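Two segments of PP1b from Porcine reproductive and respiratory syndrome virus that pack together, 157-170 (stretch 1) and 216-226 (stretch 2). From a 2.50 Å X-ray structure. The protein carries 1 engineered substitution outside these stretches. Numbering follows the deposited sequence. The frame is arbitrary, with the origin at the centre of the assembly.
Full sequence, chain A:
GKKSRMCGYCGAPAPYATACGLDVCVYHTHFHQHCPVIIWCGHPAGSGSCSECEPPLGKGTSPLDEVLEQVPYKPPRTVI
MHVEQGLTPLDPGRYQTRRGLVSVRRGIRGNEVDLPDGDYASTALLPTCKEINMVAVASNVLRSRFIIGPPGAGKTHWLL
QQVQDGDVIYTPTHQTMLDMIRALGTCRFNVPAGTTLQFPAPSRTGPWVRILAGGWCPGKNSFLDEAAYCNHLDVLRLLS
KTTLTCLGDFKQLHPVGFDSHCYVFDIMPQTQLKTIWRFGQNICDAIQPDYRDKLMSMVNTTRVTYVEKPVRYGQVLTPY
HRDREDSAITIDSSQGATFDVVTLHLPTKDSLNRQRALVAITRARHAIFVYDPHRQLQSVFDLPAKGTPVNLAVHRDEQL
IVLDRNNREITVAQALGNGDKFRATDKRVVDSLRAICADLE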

# COMPACT_ATOMS: atom_id res chain seq x y z
N HIS A 157 1.29 8.56 8.06
CA HIS A 157 -0.09 8.96 8.34
C HIS A 157 -1.05 8.58 7.20
O HIS A 157 -2.25 8.44 7.43
N TRP A 158 -0.52 8.44 5.99
CA TRP A 158 -1.31 7.93 4.86
C TRP A 158 -1.80 6.52 5.16
O TRP A 158 -2.97 6.20 4.90
N LEU A 159 -0.91 5.69 5.69
CA LEU A 159 -1.22 4.29 5.99
C LEU A 159 -2.27 4.15 7.09
O LEU A 159 -3.11 3.24 7.03
N LEU A 160 -2.24 5.04 8.07
CA LEU A 160 -3.17 4.99 9.20
C LEU A 160 -4.61 5.32 8.78
O LEU A 160 -5.57 4.76 9.31
N GLN A 161 -4.75 6.23 7.82
CA GLN A 161 -6.06 6.59 7.27
C GLN A 161 -6.62 5.50 6.34
O GLN A 161 -7.83 5.40 6.16
N GLN A 162 -5.73 4.70 5.76
CA GLN A 162 -6.10 3.66 4.80
C GLN A 162 -6.37 2.30 5.45
O GLN A 162 -7.18 1.53 4.94
N VAL A 163 -5.70 2.01 6.56
CA VAL A 163 -5.77 0.69 7.19
C VAL A 163 -7.12 0.45 7.88
O VAL A 163 -7.75 1.38 8.38
N GLN A 164 -7.54 -0.82 7.89
CA GLN A 164 -8.80 -1.24 8.52
C GLN A 164 -8.56 -2.49 9.36
O GLN A 164 -7.52 -3.13 9.24
N ASP A 165 -9.54 -2.84 10.18
CA ASP A 165 -9.40 -3.94 11.14
C ASP A 165 -9.22 -5.32 10.49
O ASP A 165 -8.63 -6.21 11.10
N GLY A 166 -9.71 -5.49 9.26
CA GLY A 166 -9.55 -6.76 8.55
C GLY A 166 -8.25 -6.90 7.76
O GLY A 166 -7.96 -7.98 7.23
N ASP A 167 -7.47 -5.83 7.69
CA ASP A 167 -6.28 -5.79 6.85
C ASP A 167 -5.07 -6.47 7.49
O ASP A 167 -5.07 -6.77 8.68
N VAL A 168 -4.05 -6.71 6.67
CA VAL A 168 -2.80 -7.32 7.10
C VAL A 168 -1.63 -6.45 6.64
O VAL A 168 -1.57 -6.04 5.48
N ILE A 169 -0.71 -6.16 7.56
CA ILE A 169 0.47 -5.37 7.25
C ILE A 169 1.71 -6.25 7.42
O ILE A 169 2.02 -6.69 8.54
N TYR A 170 2.41 -6.52 6.32
CA TYR A 170 3.65 -7.28 6.35
C TYR A 170 4.83 -6.33 6.50
O TYR A 170 4.87 -5.27 5.88
N TRP A 216 2.43 -15.82 3.85
CA TRP A 216 1.07 -15.33 3.65
C TRP A 216 0.09 -15.82 4.71
O TRP A 216 0.12 -16.98 5.10
N CYS A 217 -0.76 -14.91 5.18
CA CYS A 217 -1.92 -15.27 6.00
C CYS A 217 -3.12 -14.46 5.51
O CYS A 217 -2.98 -13.30 5.09
N PRO A 218 -4.32 -15.06 5.55
CA PRO A 218 -5.49 -14.47 4.89
C PRO A 218 -5.93 -13.15 5.50
O PRO A 218 -5.81 -12.94 6.71
N GLY A 219 -6.44 -12.26 4.65
CA GLY A 219 -6.92 -10.95 5.07
C GLY A 219 -7.67 -10.27 3.94
O GLY A 219 -7.82 -10.84 2.86
N LYS A 220 -8.14 -9.06 4.19
CA LYS A 220 -8.89 -8.32 3.18
C LYS A 220 -7.90 -7.59 2.27
O LYS A 220 -7.67 -8.02 1.14
N ASN A 221 -7.31 -6.51 2.77
CA ASN A 221 -6.27 -5.80 2.05
C ASN A 221 -4.93 -6.07 2.73
O ASN A 221 -4.83 -6.06 3.96
N SER A 222 -3.91 -6.33 1.92
CA SER A 222 -2.57 -6.62 2.42
C SER A 222 -1.64 -5.47 2.09
O SER A 222 -1.63 -4.98 0.96
N PHE A 223 -0.86 -5.04 3.08
CA PHE A 223 0.10 -3.95 2.91
C PHE A 223 1.52 -4.44 3.13
O PHE A 223 1.75 -5.41 3.87
N LEU A 224 2.48 -3.77 2.50
CA LEU A 224 3.90 -4.08 2.65
C LEU A 224 4.64 -2.85 3.17
O LEU A 224 4.83 -1.86 2.46
N ASP A 225 5.06 -2.92 4.44
CA ASP A 225 5.79 -1.85 5.10
C ASP A 225 7.25 -1.90 4.64
O ASP A 225 7.78 -2.97 4.37
N GLU A 226 7.88 -0.73 4.54
CA GLU A 226 9.31 -0.64 4.22
C GLU A 226 9.69 -1.47 3.00
O GLU A 226 10.65 -2.24 3.03

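The two stretches meet as neighbouring parallel strands, 168-170 beside 222-224, with the helix 157-162 lying over one face of the pair. Val168, Tyr170, Ser222 and Leu224 share one face; Ile169 and Phe223 share the other, the face covered by the helix.

Trp216 has chi1 t, and its CA-to-CB bond points away from stretch 1. Its ring still meets the tip of Tyr170, with CD1 of Trp216 3.4 Å from OH of Tyr170. Tyr170 is in the m rotamer, which carries its hydroxyl back along stretch 2 to Cys217. There the backbone N of Cys217 donates a nearly straight hydrogen bond to OH of Tyr170, 2.9 Å long. Cys217 has chi1 p and points sideways. Its SG lies 4.2 Å from CG1 of Val168, which is in the t rotamer.

Pro218 points away and adds little beyond its backbone: its O is 3.9 Å from CG2 of Val168. Gly219 has no side chain, and its CA lies 3.8 Å from that same CG2. An ideal CB on Gly219 would fall 2.4 Å from CG2 of Val168, a clash.

Lys220 is m at chi1 and chi2, then t at chi3 and chi4. It starts sideways and its end leads away, so its amine finds no partner in stretch 1. Its backbone N donates to O of Gly166 at 3.2 Å. An ideal CB on Gly166 would be 2.9 Å from CG of Lys220.

Asn221 is m and points sideways. Its backbone N donates to OD1 of Asp167 at 3.2 Å. Asp167, also m, uses OD2 to accept a 2.7 Å hydrogen bond from N of Gln164, so one carboxylate ties the turn 164-167 to stretch 2.

Ser222 is m, with OG 4.0 Å from CE2 of Tyr170, at the edge of that ring.

Phe223 is m and has the largest area covered by the other stretch in stretch 2. Its CD1 is 3.6 Å from CD1 of Leu159, which points toward stretch 2 from the helix. CE1 of Phe223 is 4.4 Å from CZ3 of Trp158. CB of Phe223 is 4.0 Å from CG1 of Ile169, and OD2 of Asp167 approaches the ring edge, 3.7 Å from CE2 of Phe223.

Leu224 has both chi angles between wells. Its CD2 is 4.2 Å from CB of Tyr170.

Asp225 is t and points toward stretch 1. Its CB is 4.3 Å from CG2 of Ile169, while its OD2 is hydrogen-bonded elsewhere in the structure.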

# COMPACT_ATOMS: atom_id res chain seq x y z
CB HIS A 157 -0.16 10.46 8.64
CG HIS A 157 0.74 10.89 9.76
ND1 HIS A 157 0.39 10.77 11.09
CD2 HIS A 157 1.99 11.42 9.75
CE1 HIS A 157 1.38 11.22 11.85
NE2 HIS A 157 2.36 11.62 11.06
CB TRP A 158 -0.47 7.90 3.58
CG TRP A 158 -1.23 7.46 2.35
CD1 TRP A 158 -1.87 8.27 1.45
CD2 TRP A 158 -1.44 6.11 1.89
NE1 TRP A 158 -2.46 7.51 0.46
CE2 TRP A 158 -2.21 6.19 0.71
CE3 TRP A 158 -1.05 4.85 2.37
CZ2 TRP A 158 -2.60 5.05 -0.00
CZ3 TRP A 158 -1.44 3.72 1.66
CH2 TRP A 158 -2.20 3.83 0.49
CB LEU A 159 0.06 3.55 6.41
CG LEU A 159 -0.08 2.08 6.80
CD1 LEU A 159 -0.67 1.27 5.66
CD2 LEU A 159 1.28 1.53 7.22
CB LEU A 160 -2.71 5.92 10.33
CG LEU A 160 -1.36 5.58 10.95
CD1 LEU A 160 -0.85 6.73 11.81
CD2 LEU A 160 -1.43 4.30 11.77
CB GLN A 161 -5.98 7.92 6.51
CG GLN A 161 -5.61 9.12 7.37
CD GLN A 161 -5.38 10.38 6.55
OE1 GLN A 161 -6.26 10.80 5.79
NE2 GLN A 161 -4.20 10.98 6.70
CB GLN A 162 -5.00 3.50 3.75
CG GLN A 162 -4.85 4.70 2.83
CD GLN A 162 -5.87 4.73 1.71
OE1 GLN A 162 -6.62 3.77 1.50
NE2 GLN A 162 -5.91 5.84 0.97
CB VAL A 163 -4.61 0.47 8.19
CG1 VAL A 163 -4.80 1.30 9.45
CG2 VAL A 163 -4.45 -1.00 8.53
CB GLN A 164 -9.86 -1.53 7.46
CG GLN A 164 -10.10 -0.39 6.48
CD GLN A 164 -11.13 -0.75 5.43
OE1 GLN A 164 -12.21 -1.26 5.75
NE2 GLN A 164 -10.82 -0.47 4.17
CB ASP A 165 -10.59 -3.98 12.11
CG ASP A 165 -10.55 -2.85 13.13
OD1 ASP A 165 -9.73 -1.91 12.98
OD2 ASP A 165 -11.34 -2.89 14.10
CB ASP A 167 -5.93 -4.34 6.51
CG ASP A 167 -7.02 -3.66 5.71
OD1 ASP A 167 -7.82 -4.36 5.06
OD2 ASP A 167 -7.07 -2.41 5.74
CB VAL A 168 -2.63 -8.74 6.51
CG1 VAL A 168 -1.33 -9.37 7.00
CG2 VAL A 168 -3.82 -9.61 6.88
CB ILE A 169 0.56 -4.12 8.15
CG1 ILE A 169 -0.65 -3.21 7.88
CG2 ILE A 169 1.85 -3.36 7.90
CD1 ILE A 169 -0.92 -2.20 8.98
CB TYR A 170 3.80 -8.12 5.08
CG TYR A 170 2.74 -9.19 4.93
CD1 TYR A 170 2.89 -10.44 5.53
CD2 TYR A 170 1.59 -8.97 4.17
CE1 TYR A 170 1.92 -11.42 5.39
CE2 TYR A 170 0.62 -9.94 4.02
CZ TYR A 170 0.79 -11.17 4.63
OH TYR A 170 -0.16 -12.15 4.49
CB TRP A 216 0.56 -15.74 2.27
CG TRP A 216 -0.81 -15.22 1.95
CD1 TRP A 216 -1.16 -13.93 1.71
CD2 TRP A 216 -2.02 -15.99 1.85
NE1 TRP A 216 -2.51 -13.84 1.46
CE2 TRP A 216 -3.06 -15.09 1.54
CE3 TRP A 216 -2.32 -17.35 1.99
CZ2 TRP A 216 -4.38 -15.51 1.36
CZ3 TRP A 216 -3.63 -17.77 1.82
CH2 TRP A 216 -4.65 -16.85 1.50
CB CYS A 217 -1.64 -15.05 7.49
SG CYS A 217 -1.92 -13.37 8.12
CB PRO A 218 -6.57 -15.54 5.06
CG PRO A 218 -6.18 -16.26 6.31
CD PRO A 218 -4.68 -16.26 6.33
CB LYS A 220 -9.91 -7.37 3.82
CG LYS A 220 -10.77 -8.00 4.91
CD LYS A 220 -11.40 -9.33 4.48
CE LYS A 220 -12.06 -10.04 5.66
NZ LYS A 220 -12.32 -11.48 5.34
CB ASN A 221 -6.55 -4.30 2.02
CG ASN A 221 -7.88 -3.97 1.36
OD1 ASN A 221 -8.22 -4.53 0.32
ND2 ASN A 221 -8.63 -3.05 1.96
CB SER A 222 -2.06 -7.93 1.82
OG SER A 222 -2.82 -9.02 2.31
CB PHE A 223 -0.20 -2.82 3.89
CG PHE A 223 -1.51 -2.13 3.66
CD1 PHE A 223 -1.56 -0.91 3.00
CD2 PHE A 223 -2.70 -2.70 4.10
CE1 PHE A 223 -2.77 -0.27 2.78
CE2 PHE A 223 -3.91 -2.06 3.89
CZ PHE A 223 -3.95 -0.85 3.22
CB LEU A 224 4.50 -4.52 1.31
CG LEU A 224 5.53 -5.65 1.27
CD1 LEU A 224 6.55 -5.37 0.17
CD2 LEU A 224 6.25 -5.86 2.59
CB ASP A 225 5.69 -2.05 6.62
CG ASP A 225 6.38 -0.96 7.42
OD1 ASP A 225 6.26 0.23 7.06
OD2 ASP A 225 7.03 -1.31 8.42
CB GLU A 226 10.16 -1.07 5.43
CG GLU A 226 9.99 -0.22 6.68
CD GLU A 226 10.61 1.15 6.56
OE1 GLU A 226 11.78 1.24 6.12
OE2 GLU A 226 9.95 2.14 6.92